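Local coordinates for VP1 (Polyomavirus HPyV6, PDB 4PCG), which is the major capsid protein of the virus, a jelly-roll subunit that assembles into pentamers and probably takes part in attachment to host cells, at residues B[59-64]-B[116-121]; B[201-206]-B[234-239]; B[36-41]-B[168-173]; B[95-100]-B[259-264]. One frame throughout, in Å; residues are numbered along the deposited sequence. Where two conformers were deposited one is given.

The four contacts sample one subunit of the VP1 pentamer, a chain that is the jelly-roll core part of the longer coat protein. Interactions 1 and 2 meet along strand 227-239, where Met-118 O and Met-235 N lie 2.8 Å apart, a probable hydrogen bond; their centres are about 11 Å apart. Interactions 2 and 4 are closer, about 7 Å between centres, and are joined by the salt bridge Asp-234 OD1 to Arg-263 NH2, 2.8 Å. Tyr-61 N and Phe-172 O, 3.0 Å apart, a probable hydrogen bond, tie interaction 1 to the surface loops of interaction 3. Interactions 2, 3 and 4 also touch the third subunit. None includes the sodium-binding residues.

Interaction 1: B[59-64]-B[116-121]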
loop_
_atom_site.group_PDB
_atom_site.type_symbol
_atom_site.label_atom_id
_atom_site.label_comp_id
_atom_site.label_asym_id
_atom_site.label_seq_id
_atom_site.Cartn_x
_atom_site.Cartn_y
_atom_site.Cartn_z
ATOM N N LEU B 59 22.926 -10.405 -10.327
ATOM C CA LEU B 59 22.078 -11.545 -10.056
ATOM C C LEU B 59 21.542 -12.121 -11.388
ATOM O O LEU B 59 21.123 -11.372 -12.292
ATOM C CB LEU B 59 20.921 -11.155 -9.150
ATOM C CG LEU B 59 20.063 -12.327 -8.602
ATOM C CD1 LEU B 59 20.861 -13.304 -7.767
ATOM C CD2 LEU B 59 18.897 -11.818 -7.765
ATOM N N CYS B 60 21.613 -13.448 -11.521
ATOM C CA CYS B 60 21.066 -14.125 -12.690
ATOM C C CYS B 60 19.857 -14.948 -12.282
ATOM O O CYS B 60 19.675 -15.274 -11.110
ATOM C CB CYS B 60 22.120 -15.025 -13.336
ATOM S SG CYS B 60 23.525 -14.087 -14.016
ATOM N N TYR B 61 19.039 -15.302 -13.238
ATOM C CA TYR B 61 17.952 -16.242 -12.937
ATOM C C TYR B 61 18.542 -17.559 -12.439
ATOM O O TYR B 61 19.627 -18.005 -12.885
ATOM C CB TYR B 61 17.113 -16.519 -14.179
ATOM C CG TYR B 61 16.216 -15.408 -14.640
ATOM C CD1 TYR B 61 14.971 -15.204 -14.043
ATOM C CD2 TYR B 61 16.571 -14.596 -15.685
ATOM C CE1 TYR B 61 14.127 -14.219 -14.478
ATOM C CE2 TYR B 61 15.731 -13.601 -16.140
ATOM C CZ TYR B 61 14.505 -13.405 -15.515
ATOM O OH TYR B 61 13.686 -12.414 -15.991
ATOM N N THR B 62 17.823 -18.182 -11.521
ATOM C CA THR B 62 18.096 -19.561 -11.144
ATOM C C THR B 62 17.111 -20.470 -11.833
ATOM O O THR B 62 15.949 -20.135 -11.926
ATOM C CB THR B 62 17.964 -19.757 -9.638
ATOM O OG1 THR B 62 18.869 -18.868 -8.977
ATOM C CG2 THR B 62 18.269 -21.238 -9.233
ATOM N N LEU B 63 17.600 -21.592 -12.351
ATOM C CA LEU B 63 16.734 -22.564 -13.025
ATOM C C LEU B 63 16.869 -23.959 -12.393
ATOM O O LEU B 63 17.956 -24.380 -11.965
ATOM C CB LEU B 63 17.020 -22.594 -14.518
ATOM C CG LEU B 63 18.238 -23.274 -15.116
ATOM C CD1 LEU B 63 17.998 -24.761 -15.374
ATOM C CD2 LEU B 63 18.585 -22.618 -16.442
ATOM N N ALA B 64 15.761 -24.689 -12.354
ATOM C CA ALA B 64 15.787 -26.084 -11.959
ATOM C C ALA B 64 14.901 -26.810 -12.937
ATOM O O ALA B 64 13.806 -26.341 -13.237
ATOM C CB ALA B 64 15.287 -26.255 -10.521
ATOM N N SER B 116 16.826 -1.177 -5.171
ATOM C CA SER B 116 15.947 -1.722 -6.203
ATOM C C SER B 116 15.795 -3.227 -6.056
ATOM O O SER B 116 16.709 -3.913 -5.623
ATOM C CB SER B 116 16.442 -1.333 -7.606
ATOM O OG SER B 116 16.223 0.059 -7.795
ATOM N N GLN B 117 14.623 -3.749 -6.426
ATOM C CA GLN B 117 14.253 -5.124 -6.120
ATOM C C GLN B 117 13.609 -5.809 -7.311
ATOM O O GLN B 117 13.078 -5.159 -8.197
ATOM C CB GLN B 117 13.244 -5.154 -4.971
ATOM C CG GLN B 117 13.714 -4.491 -3.676
ATOM C CD GLN B 117 12.611 -3.830 -2.897
ATOM O OE1 GLN B 117 11.512 -4.366 -2.768
ATOM N NE2 GLN B 117 12.899 -2.684 -2.335
ATOM N N MET B 118 13.651 -7.124 -7.290
ATOM C CA MET B 118 12.874 -7.939 -8.225
ATOM C C MET B 118 12.486 -9.227 -7.547
ATOM O O MET B 118 13.339 -9.900 -6.988
ATOM C CB MET B 118 13.659 -8.244 -9.493
ATOM C CG MET B 118 12.917 -9.167 -10.446
ATOM S SD MET B 118 13.751 -9.282 -12.028
ATOM C CE MET B 118 12.910 -10.680 -12.777
ATOM N N TYR B 119 11.203 -9.584 -7.633
ATOM C CA TYR B 119 10.690 -10.834 -7.075
ATOM C C TYR B 119 10.038 -11.562 -8.262
ATOM O O TYR B 119 9.191 -10.990 -8.910
ATOM C CB TYR B 119 9.617 -10.553 -6.025
ATOM C CG TYR B 119 10.059 -9.570 -4.947
ATOM C CD1 TYR B 119 10.672 -10.029 -3.806
ATOM C CD2 TYR B 119 9.888 -8.206 -5.092
ATOM C CE1 TYR B 119 11.100 -9.157 -2.822
ATOM C CE2 TYR B 119 10.314 -7.323 -4.101
ATOM C CZ TYR B 119 10.923 -7.807 -2.970
ATOM O OH TYR B 119 11.371 -6.955 -1.959
ATOM N N PHE B 120 10.450 -12.783 -8.546
ATOM C CA PHE B 120 10.009 -13.456 -9.762
ATOM C C PHE B 120 9.997 -14.955 -9.577
ATOM O O PHE B 120 10.966 -15.534 -9.085
ATOM C CB PHE B 120 10.938 -13.070 -10.946
ATOM C CG PHE B 120 10.582 -13.752 -12.244
ATOM C CD1 PHE B 120 11.083 -15.006 -12.550
ATOM C CD2 PHE B 120 9.683 -13.165 -13.112
ATOM C CE1 PHE B 120 10.668 -15.668 -13.726
ATOM C CE2 PHE B 120 9.306 -13.785 -14.278
ATOM C CZ PHE B 120 9.805 -15.042 -14.588
ATOM N N TRP B 121 8.925 -15.588 -10.048
ATOM C CA TRP B 121 8.888 -17.022 -10.165
ATOM C C TRP B 121 8.171 -17.419 -11.453
ATOM O O TRP B 121 7.312 -16.694 -11.964
ATOM C CB TRP B 121 8.247 -17.674 -8.933
ATOM C CG TRP B 121 6.789 -17.334 -8.713
ATOM C CD1 TRP B 121 6.281 -16.361 -7.859
ATOM C CD2 TRP B 121 5.641 -17.949 -9.343
ATOM N NE1 TRP B 121 4.890 -16.360 -7.927
ATOM C CE2 TRP B 121 4.485 -17.308 -8.837
ATOM C CE3 TRP B 121 5.485 -18.973 -10.299
ATOM C CZ2 TRP B 121 3.190 -17.656 -9.255
ATOM C CZ3 TRP B 121 4.192 -19.315 -10.718
ATOM C CH2 TRP B 121 3.065 -18.656 -10.195
#
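The phenol oxygen of Tyr-61 bonds to the backbone carbonyl of Trp-177, and Met-118 CE packs against that same OH at 3.7 Å. The hydrogen bond anchors the far end of the ring, so a buried aromatic residue can satisfy the one polar atom of its side chain while the rest of it remains among apolar neighbours. From the other strand come the ring of Phe-120 and the thioether of Met-118, two residues apart on strand 117-124 and therefore on the same face of it. Each has CG anti to its own backbone N (chi1 178° for the phenylalanine), which sends both side chains toward Tyr-61.

The two rings form an offset edge-to-face pair. Tyr-61 brings its CE1 edge over one face of Phe-120, with CE1 3.7 Å from Phe-120 CD1, the ring centroids 5.4 Å apart and the planes inclined at 74°. The slim, extended chain of Met-118 crosses the tyrosine at about a right angle, and its flexible methyl end touches the ring, CE lying 4.1 Å from Tyr-61 CE1. Tyr-119, between them in sequence, serves the opposite face of its strand and donates its OH to Gln-117 OE1, 2.7 Å away.

Pro-96 and Phe-205 of the second subunit pack on Met-118 and Phe-120, so the cluster adjoins a subunit interface. The backbones stay far apart, 9.0 Å between the CA atoms of Tyr-61 and Phe-120, because strand 227-239 runs between them. Side chains bridging over that middle strand, with Tyr-61 touching its small Ala-233, belong to the C-H-E-F sheet of the viral jelly roll.

Interaction 2: B[201-206]-B[234-239]; sequences PVVSFG and DMLGMV
Leu-236 and Val-203 meet through their methyl groups because of how each chain leaves its backbone. The leucine has CG anti to its carbonyl carbon (chi1 -55°); chi2 of -178° carries CD1 straight on, and the other branch, CD2, is turned to the valine, while Val-203 sets its CG2 branch alongside its own backbone N. Leu-236 CD2 consequently comes 3.8 Å from Val-203 CG2, the two side chains crossing at about a right angle. CD1 of the same leucine is also near that methyl, so the valine branch faces the fork of the isopropyl group. Branched aliphatic residues suit this buried place, where Leu-92 and Phe-94 pack nearby.

Pro-201, at the entry to strand 202-206, meets the leucine at its backbone instead. CB and CG of the proline ring both approach Leu-236 O, CG at 3.3 Å. This carbonyl is buried and has no hydrogen-bonding partner in the model, and the C-H groups of the ring are what lie against it. The CB atoms of Pro-201 and Leu-236 are 4.3 Å apart.

The unusual backbone here is a classic beta bulge, in which Leu-236 and Gly-237 both stand opposite Gln-258 of the neighbouring strand 256-274. Gly-237 has phi 146°, a conformation in which a side chain would collide with the preceding carbonyl, and so glycine fits the bulge.

Residues 202-206 pair in antiparallel fashion with a strand of the third subunit, so the sheet continues across the interface. Val-202 and Ser-204 alternate with the inward-facing valine and pack on Arg-192 of that subunit, while Val-203 turns back to its own chain's strand 227-239.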
loop_
_atom_site.group_PDB
_atom_site.type_symbol
_atom_site.label_atom_id
_atom_site.label_comp_id
_atom_site.label_asym_id
_atom_site.label_seq_id
_atom_site.Cartn_x
_atom_site.Cartn_y
_atom_site.Cartn_z
ATOM N N PRO B 201 12.830 -3.282 1.013
ATOM C CA PRO B 201 12.082 -4.453 0.576
ATOM C C PRO B 201 11.041 -4.903 1.601
ATOM O O PRO B 201 11.147 -4.599 2.782
ATOM C CB PRO B 201 13.155 -5.527 0.415
ATOM C CG PRO B 201 14.189 -5.115 1.428
ATOM C CD PRO B 201 14.200 -3.623 1.419
ATOM N N VAL B 202 10.016 -5.603 1.108
ATOM C CA VAL B 202 8.984 -6.194 1.955
ATOM C C VAL B 202 8.865 -7.627 1.473
ATOM O O VAL B 202 8.622 -7.867 0.281
ATOM C CB VAL B 202 7.626 -5.484 1.854
ATOM C CG1 VAL B 202 6.583 -6.183 2.762
ATOM C CG2 VAL B 202 7.763 -4.043 2.237
ATOM N N VAL B 203 9.147 -8.576 2.359
ATOM C CA VAL B 203 9.065 -10.011 2.050
ATOM C C VAL B 203 8.012 -10.644 2.961
ATOM O O VAL B 203 8.197 -10.665 4.172
ATOM C CB VAL B 203 10.431 -10.691 2.274
ATOM C CG1 VAL B 203 10.344 -12.214 2.134
ATOM C CG2 VAL B 203 11.480 -10.151 1.301
ATOM N N SER B 204 6.907 -11.144 2.398
ATOM C CA SER B 204 5.919 -11.845 3.176
ATOM C C SER B 204 6.059 -13.334 2.871
ATOM O O SER B 204 6.365 -13.697 1.731
ATOM C CB SER B 204 4.517 -11.343 2.815
ATOM O OG SER B 204 4.347 -9.989 3.203
ATOM N N PHE B 205 5.845 -14.186 3.875
ATOM C CA PHE B 205 6.010 -15.618 3.692
ATOM C C PHE B 205 5.146 -16.371 4.705
ATOM O O PHE B 205 4.683 -15.805 5.693
ATOM C CB PHE B 205 7.498 -16.014 3.791
ATOM C CG PHE B 205 8.138 -15.651 5.099
ATOM C CD1 PHE B 205 8.573 -14.366 5.334
ATOM C CD2 PHE B 205 8.294 -16.595 6.106
ATOM C CE1 PHE B 205 9.157 -14.020 6.541
ATOM C CE2 PHE B 205 8.863 -16.244 7.331
ATOM C CZ PHE B 205 9.310 -14.952 7.535
ATOM N N GLY B 206 4.868 -17.639 4.418
ATOM C CA GLY B 206 4.040 -18.451 5.285
ATOM C C GLY B 206 3.943 -19.816 4.638
ATOM O O GLY B 206 4.604 -20.068 3.622
ATOM N N ASP B 234 15.233 -13.291 -7.147
ATOM C CA ASP B 234 14.753 -12.556 -5.974
ATOM C C ASP B 234 15.828 -11.664 -5.379
ATOM O O ASP B 234 16.585 -12.069 -4.501
ATOM C CB ASP B 234 14.148 -13.531 -4.966
ATOM C CG ASP B 234 12.873 -14.216 -5.524
ATOM O OD1 ASP B 234 11.821 -13.541 -5.604
ATOM O OD2 ASP B 234 12.927 -15.400 -5.920
ATOM N N MET B 235 15.845 -10.424 -5.878
ATOM C CA MET B 235 16.789 -9.399 -5.446
ATOM C C MET B 235 16.065 -8.474 -4.495
ATOM O O MET B 235 15.042 -7.888 -4.840
ATOM C CB MET B 235 17.292 -8.582 -6.623
ATOM C CG MET B 235 18.126 -7.360 -6.225
ATOM S SD MET B 235 18.933 -6.598 -7.647
ATOM C CE MET B 235 17.535 -6.010 -8.591
ATOM N N LEU B 236 16.612 -8.322 -3.297
ATOM C CA LEU B 236 15.963 -7.551 -2.244
ATOM C C LEU B 236 16.531 -6.166 -2.014
ATOM O O LEU B 236 15.912 -5.354 -1.326
ATOM C CB LEU B 236 16.042 -8.358 -0.932
ATOM C CG LEU B 236 15.463 -9.774 -1.005
ATOM C CD1 LEU B 236 15.545 -10.480 0.347
ATOM C CD2 LEU B 236 14.048 -9.712 -1.486
ATOM N N GLY B 237 17.699 -5.876 -2.592
ATOM C CA GLY B 237 18.319 -4.574 -2.412
ATOM C C GLY B 237 19.829 -4.707 -2.399
ATOM O O GLY B 237 20.390 -5.694 -2.913
ATOM N N MET B 238 20.465 -3.708 -1.831
ATOM C CA MET B 238 21.913 -3.635 -1.655
ATOM C C MET B 238 22.271 -3.655 -0.163
ATOM O O MET B 238 21.467 -3.236 0.679
ATOM C CB MET B 238 22.477 -2.324 -2.239
ATOM C CG MET B 238 22.134 -2.004 -3.695
ATOM S SD MET B 238 22.653 -3.228 -4.931
ATOM C CE MET B 238 24.429 -3.045 -4.894
ATOM N N VAL B 239 23.503 -4.083 0.125
ATOM C CA VAL B 239 24.043 -4.140 1.472
ATOM C C VAL B 239 25.534 -3.782 1.458
ATOM O O VAL B 239 26.177 -3.797 0.395
ATOM C CB VAL B 239 23.845 -5.545 2.088
ATOM C CG1 VAL B 239 22.376 -5.849 2.357
ATOM C CG2 VAL B 239 24.461 -6.638 1.208
#

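Interaction 3: B[36-41]-B[168-173]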
loop_
_atom_site.group_PDB
_atom_site.type_symbol
_atom_site.label_atom_id
_atom_site.label_comp_id
_atom_site.label_asym_id
_atom_site.label_seq_id
_atom_site.Cartn_x
_atom_site.Cartn_y
_atom_site.Cartn_z
ATOM N N ASN B 36 27.699 -22.757 -17.263
ATOM C CA ASN B 36 27.536 -24.114 -16.740
ATOM C C ASN B 36 27.954 -24.193 -15.272
ATOM O O ASN B 36 28.044 -25.278 -14.704
ATOM C CB ASN B 36 28.389 -25.064 -17.582
ATOM C CG ASN B 36 27.815 -26.467 -17.674
ATOM O OD1 ASN B 36 26.632 -26.646 -17.931
ATOM N ND2 ASN B 36 28.679 -27.474 -17.528
ATOM N N THR B 37 28.216 -23.032 -14.681
ATOM C CA THR B 37 28.726 -22.923 -13.318
ATOM C C THR B 37 27.955 -21.853 -12.533
ATOM O O THR B 37 28.405 -20.688 -12.359
ATOM C CB THR B 37 30.259 -22.662 -13.296
ATOM O OG1 THR B 37 30.615 -21.615 -14.222
ATOM C CG2 THR B 37 31.002 -23.937 -13.673
ATOM N N ALA B 38 26.779 -22.269 -12.062
ATOM C CA ALA B 38 26.008 -21.445 -11.127
ATOM C C ALA B 38 26.843 -21.249 -9.854
ATOM O O ALA B 38 27.626 -22.136 -9.439
ATOM C CB ALA B 38 24.658 -22.069 -10.801
ATOM N N VAL B 39 26.717 -20.073 -9.249
ATOM C CA VAL B 39 27.495 -19.802 -8.043
ATOM C C VAL B 39 26.500 -19.472 -6.967
ATOM O O VAL B 39 25.894 -18.354 -6.987
ATOM C CB VAL B 39 28.518 -18.667 -8.270
ATOM C CG1 VAL B 39 29.145 -18.222 -6.945
ATOM C CG2 VAL B 39 29.596 -19.119 -9.254
ATOM N N TYR B 40 26.297 -20.404 -6.022
ATOM C CA TYR B 40 25.193 -20.149 -5.096
ATOM C C TYR B 40 25.670 -19.354 -3.911
ATOM O O TYR B 40 26.480 -19.820 -3.112
ATOM C CB TYR B 40 24.467 -21.414 -4.678
ATOM C CG TYR B 40 23.921 -22.197 -5.832
ATOM C CD1 TYR B 40 23.022 -21.634 -6.729
ATOM C CD2 TYR B 40 24.282 -23.527 -6.006
ATOM C CE1 TYR B 40 22.497 -22.363 -7.770
ATOM C CE2 TYR B 40 23.781 -24.263 -7.054
ATOM C CZ TYR B 40 22.899 -23.686 -7.926
ATOM O OH TYR B 40 22.414 -24.434 -8.963
ATOM N N GLN B 41 25.208 -18.120 -3.851
ATOM C CA GLN B 41 25.540 -17.226 -2.759
ATOM C C GLN B 41 24.461 -16.169 -2.698
ATOM O O GLN B 41 23.888 -15.793 -3.715
ATOM C CB GLN B 41 26.922 -16.611 -2.945
ATOM C CG GLN B 41 27.135 -15.781 -4.203
ATOM C CD GLN B 41 28.628 -15.458 -4.345
ATOM O OE1 GLN B 41 29.462 -16.375 -4.375
ATOM N NE2 GLN B 41 28.981 -14.165 -4.350
ATOM N N THR B 168 18.123 -21.303 -20.202
ATOM C CA THR B 168 18.548 -22.677 -20.167
ATOM C C THR B 168 19.902 -22.837 -19.491
ATOM O O THR B 168 20.474 -23.914 -19.509
ATOM C CB THR B 168 18.642 -23.218 -21.588
ATOM O OG1 THR B 168 19.583 -22.439 -22.331
ATOM C CG2 THR B 168 17.283 -23.132 -22.289
ATOM N N ALA B 169 20.424 -21.761 -18.915
ATOM C CA ALA B 169 21.747 -21.809 -18.283
ATOM C C ALA B 169 21.769 -20.814 -17.130
ATOM O O ALA B 169 20.793 -20.128 -16.900
ATOM C CB ALA B 169 22.831 -21.493 -19.304
ATOM N N ALA B 170 22.899 -20.769 -16.435
ATOM C CA ALA B 170 23.053 -20.057 -15.172
ATOM C C ALA B 170 23.432 -18.588 -15.361
ATOM O O ALA B 170 23.516 -17.853 -14.381
ATOM C CB ALA B 170 24.135 -20.741 -14.322
ATOM N N ASN B 171 23.612 -18.130 -16.588
ATOM C CA ASN B 171 24.216 -16.810 -16.797
ATOM C C ASN B 171 23.337 -15.776 -17.521
ATOM O O ASN B 171 23.835 -15.001 -18.325
ATOM C CB ASN B 171 25.576 -16.983 -17.469
ATOM C CG ASN B 171 25.481 -17.555 -18.862
ATOM O OD1 ASN B 171 24.481 -18.222 -19.218
ATOM N ND2 ASN B 171 26.491 -17.276 -19.676
ATOM N N PHE B 172 22.038 -15.788 -17.223
ATOM C CA PHE B 172 21.091 -14.774 -17.690
ATOM C C PHE B 172 20.844 -13.707 -16.606
ATOM O O PHE B 172 20.063 -13.914 -15.686
ATOM C CB PHE B 172 19.776 -15.420 -18.116
ATOM C CG PHE B 172 19.885 -16.192 -19.387
ATOM C CD1 PHE B 172 20.375 -17.496 -19.392
ATOM C CD2 PHE B 172 19.450 -15.639 -20.592
ATOM C CE1 PHE B 172 20.496 -18.201 -20.576
ATOM C CE2 PHE B 172 19.539 -16.359 -21.771
ATOM C CZ PHE B 172 20.053 -17.643 -21.761
ATOM N N PRO B 173 21.508 -12.547 -16.739
ATOM C CA PRO B 173 21.304 -11.508 -15.722
ATOM C C PRO B 173 19.932 -10.902 -15.762
ATOM O O PRO B 173 19.405 -10.559 -16.839
ATOM C CB PRO B 173 22.400 -10.468 -16.030
ATOM C CG PRO B 173 22.804 -10.709 -17.444
ATOM C CD PRO B 173 22.555 -12.188 -17.702
#
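The flat group at the contact of Ala-38 with Ala-170 is the peptide joining Thr-37 to Ala-38. The methyl of Ala-170 lies over one face of it, near its nitrogen end, with Ala-170 CB 3.8 Å from Ala-38 N. No aromatic ring takes part in the contact itself. The ring of Phe-172, two residues further along, is engaged instead in an edge-to-face pair with Trp-177.

From its place over the peptide the methyl also reaches the neighbouring alpha carbon, Ala-170 CB to Ala-38 CA being 3.8 Å. The two methyls touch as well, Ala-38 CB to Ala-170 CB 3.8 Å, and Thr-37 C comes within 4.4 Å of the Ala-170 methyl at the margin of the patch. The main chains can approach this closely, 5.2 Å between the CA atoms of Ala-38 and Ala-170, because alanine carries just one carbon beyond the backbone. The CB of Thr-37 points away from 168-173, and the residue is exposed, which suits a polar side chain.

No hydrogen bond joins the two segments directly; Asn-30 links them. Its amide accepts from Val-39 N through OD1 and donates to Ala-170 O through ND2, so one side chain grips both loops and uses both ends of its amide. Ala-170 is further tied to Ser-35 through the backbone. A thiocyanate ion, probably from the crystallisation liquor, lies about 4 Å from the Ala-170 side chain.

Both segments are irregular surface loops. Residues 36-41 lie between strand 9-27 and the short strand 52-53. The other loop, leading from strand 163-166 to strand 177-179, passes beside Tyr-61, to which Phe-172 is bonded through the backbone, next to strand 62-67.

Interaction 4: B[95-100]-B[259-264]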
loop_
_atom_site.group_PDB
_atom_site.type_symbol
_atom_site.label_atom_id
_atom_site.label_comp_id
_atom_site.label_asym_id
_atom_site.label_seq_id
_atom_site.Cartn_x
_atom_site.Cartn_y
_atom_site.Cartn_z
ATOM N N THR B 95 15.854 -13.577 6.302
ATOM C CA THR B 95 15.866 -13.088 7.671
ATOM C C THR B 95 16.136 -11.568 7.638
ATOM O O THR B 95 16.735 -11.073 6.685
ATOM C CB THR B 95 17.023 -13.724 8.464
ATOM O OG1 THR B 95 18.240 -13.471 7.754
ATOM C CG2 THR B 95 16.808 -15.232 8.614
ATOM N N PRO B 96 15.696 -10.825 8.658
ATOM C CA PRO B 96 16.000 -9.398 8.692
ATOM C C PRO B 96 17.495 -9.146 8.793
ATOM O O PRO B 96 18.183 -9.840 9.531
ATOM C CB PRO B 96 15.271 -8.903 9.943
ATOM C CG PRO B 96 15.086 -10.133 10.770
ATOM C CD PRO B 96 14.912 -11.248 9.829
ATOM N N GLN B 97 17.974 -8.168 8.017
ATOM C CA GLN B 97 19.358 -7.775 8.013
ATOM C C GLN B 97 19.492 -6.437 8.744
ATOM O O GLN B 97 18.855 -5.453 8.377
ATOM C CB GLN B 97 19.865 -7.649 6.569
ATOM C CG GLN B 97 19.648 -8.882 5.721
ATOM C CD GLN B 97 20.398 -10.087 6.239
ATOM O OE1 GLN B 97 21.632 -10.077 6.317
ATOM N NE2 GLN B 97 19.666 -11.147 6.584
ATOM N N LEU B 98 20.279 -6.423 9.810
ATOM C CA LEU B 98 20.582 -5.182 10.522
ATOM C C LEU B 98 22.078 -4.922 10.331
ATOM O O LEU B 98 22.485 -4.509 9.238
ATOM C CB LEU B 98 20.174 -5.249 11.995
ATOM C CG LEU B 98 18.719 -4.880 12.291
ATOM C CD1 LEU B 98 17.763 -5.821 11.561
ATOM C CD2 LEU B 98 18.481 -4.895 13.794
ATOM N N GLY B 99 22.888 -5.216 11.334
ATOM C CA GLY B 99 24.347 -4.945 11.312
ATOM C C GLY B 99 25.105 -5.846 10.346
ATOM O O GLY B 99 26.244 -5.547 9.981
ATOM N N SER B 100 24.489 -6.942 9.919
ATOM C CA SER B 100 25.087 -7.817 8.898
ATOM C C SER B 100 25.363 -7.075 7.590
ATOM O O SER B 100 26.187 -7.532 6.781
ATOM C CB SER B 100 24.180 -9.014 8.573
ATOM O OG SER B 100 23.040 -8.605 7.824
ATOM N N ALA B 259 20.346 -11.007 -2.314
ATOM C CA ALA B 259 19.258 -11.856 -2.766
ATOM C C ALA B 259 18.641 -12.580 -1.563
ATOM O O ALA B 259 19.221 -12.633 -0.482
ATOM C CB ALA B 259 19.783 -12.870 -3.799
ATOM N N ALA B 260 17.459 -13.146 -1.762
ATOM C CA ALA B 260 16.889 -14.047 -0.778
ATOM C C ALA B 260 17.771 -15.290 -0.632
ATOM O O ALA B 260 18.596 -15.629 -1.514
ATOM C CB ALA B 260 15.451 -14.426 -1.176
ATOM N N PHE B 261 17.638 -15.987 0.485
ATOM C CA PHE B 261 18.443 -17.203 0.692
ATOM C C PHE B 261 17.979 -18.377 -0.166
ATOM O O PHE B 261 18.717 -19.322 -0.401
ATOM C CB PHE B 261 18.449 -17.630 2.154
ATOM C CG PHE B 261 18.965 -16.587 3.102
ATOM C CD1 PHE B 261 20.095 -15.832 2.796
ATOM C CD2 PHE B 261 18.366 -16.396 4.315
ATOM C CE1 PHE B 261 20.584 -14.891 3.686
ATOM C CE2 PHE B 261 18.841 -15.459 5.226
ATOM C CZ PHE B 261 19.957 -14.694 4.914
ATOM N N GLY B 262 16.749 -18.296 -0.647
ATOM C CA GLY B 262 16.198 -19.350 -1.477
ATOM C C GLY B 262 14.754 -19.060 -1.790
ATOM O O GLY B 262 14.086 -18.273 -1.073
ATOM N N ARG B 263 14.249 -19.647 -2.876
ATOM C CA ARG B 263 12.805 -19.647 -3.108
ATOM C C ARG B 263 12.318 -21.088 -3.127
ATOM O O ARG B 263 12.777 -21.902 -3.946
ATOM C CB ARG B 263 12.424 -18.962 -4.429
ATOM C CG ARG B 263 10.935 -19.076 -4.750
ATOM C CD ARG B 263 10.539 -18.318 -6.001
ATOM N NE ARG B 263 10.450 -16.853 -5.812
ATOM C CZ ARG B 263 9.394 -16.224 -5.315
ATOM N NH1 ARG B 263 8.312 -16.908 -4.899
ATOM N NH2 ARG B 263 9.400 -14.904 -5.206
ATOM N N PHE B 264 11.419 -21.393 -2.189
ATOM C CA PHE B 264 10.794 -22.694 -2.080
ATOM C C PHE B 264 9.685 -22.824 -3.107
ATOM O O PHE B 264 8.930 -21.875 -3.306
ATOM C CB PHE B 264 10.219 -22.867 -0.668
ATOM C CG PHE B 264 9.468 -24.142 -0.452
ATOM C CD1 PHE B 264 10.139 -25.349 -0.314
ATOM C CD2 PHE B 264 8.074 -24.141 -0.333
ATOM C CE1 PHE B 264 9.455 -26.537 -0.104
ATOM C CE2 PHE B 264 7.387 -25.322 -0.108
ATOM C CZ PHE B 264 8.071 -26.516 0.020
#
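Van der Waals contact with the ring of Phe-261 joins Thr-95 and Gln-97 to segment 259-264. Thr-95 sits at the ring's edge, near its plane, with OG1 3.3 Å from Phe-261 CE2 and 3.5 Å from CZ. A hydroxyl oxygen in this position faces the slightly positive C-H rim. Threonine suits the place by bringing a methyl to the same edge, CG2 4.0 Å from Phe-261 CE2. The side chains of Gln-97 and Phe-261 run toward each other, NE2 ending 3.9 Å from Phe-261 CZ, the amide plane at 85° to the ring. A large flat ring suits this buried spot, where Phe-94 also meets it.

Hydrogen bonds hold the loop in shape. Gln-97 folds back at chi2 (-63°), which returns its amide to the start of the loop, where NE2 donates to Thr-95 O at 2.9 Å. That bond is nearly straight at 170°, and it approaches from above the carbonyl plane. Ser-100 OG donates to Gln-97 OE1. Glutamine thus offers a donor and an acceptor that link Thr-95 and Ser-100 across the loop.

Ile-174 of the third subunit packs on Thr-95, and Tyr-47 of that subunit bonds to Gly-99 N. The loop leaves strand 79-93, strand D of the jelly roll's B-I-D-G sheet, paired antiparallel with strand 256-274; backbone bonds of Phe-261 and Gly-262 with Ile-93 hold the two chain stretches together at the contact.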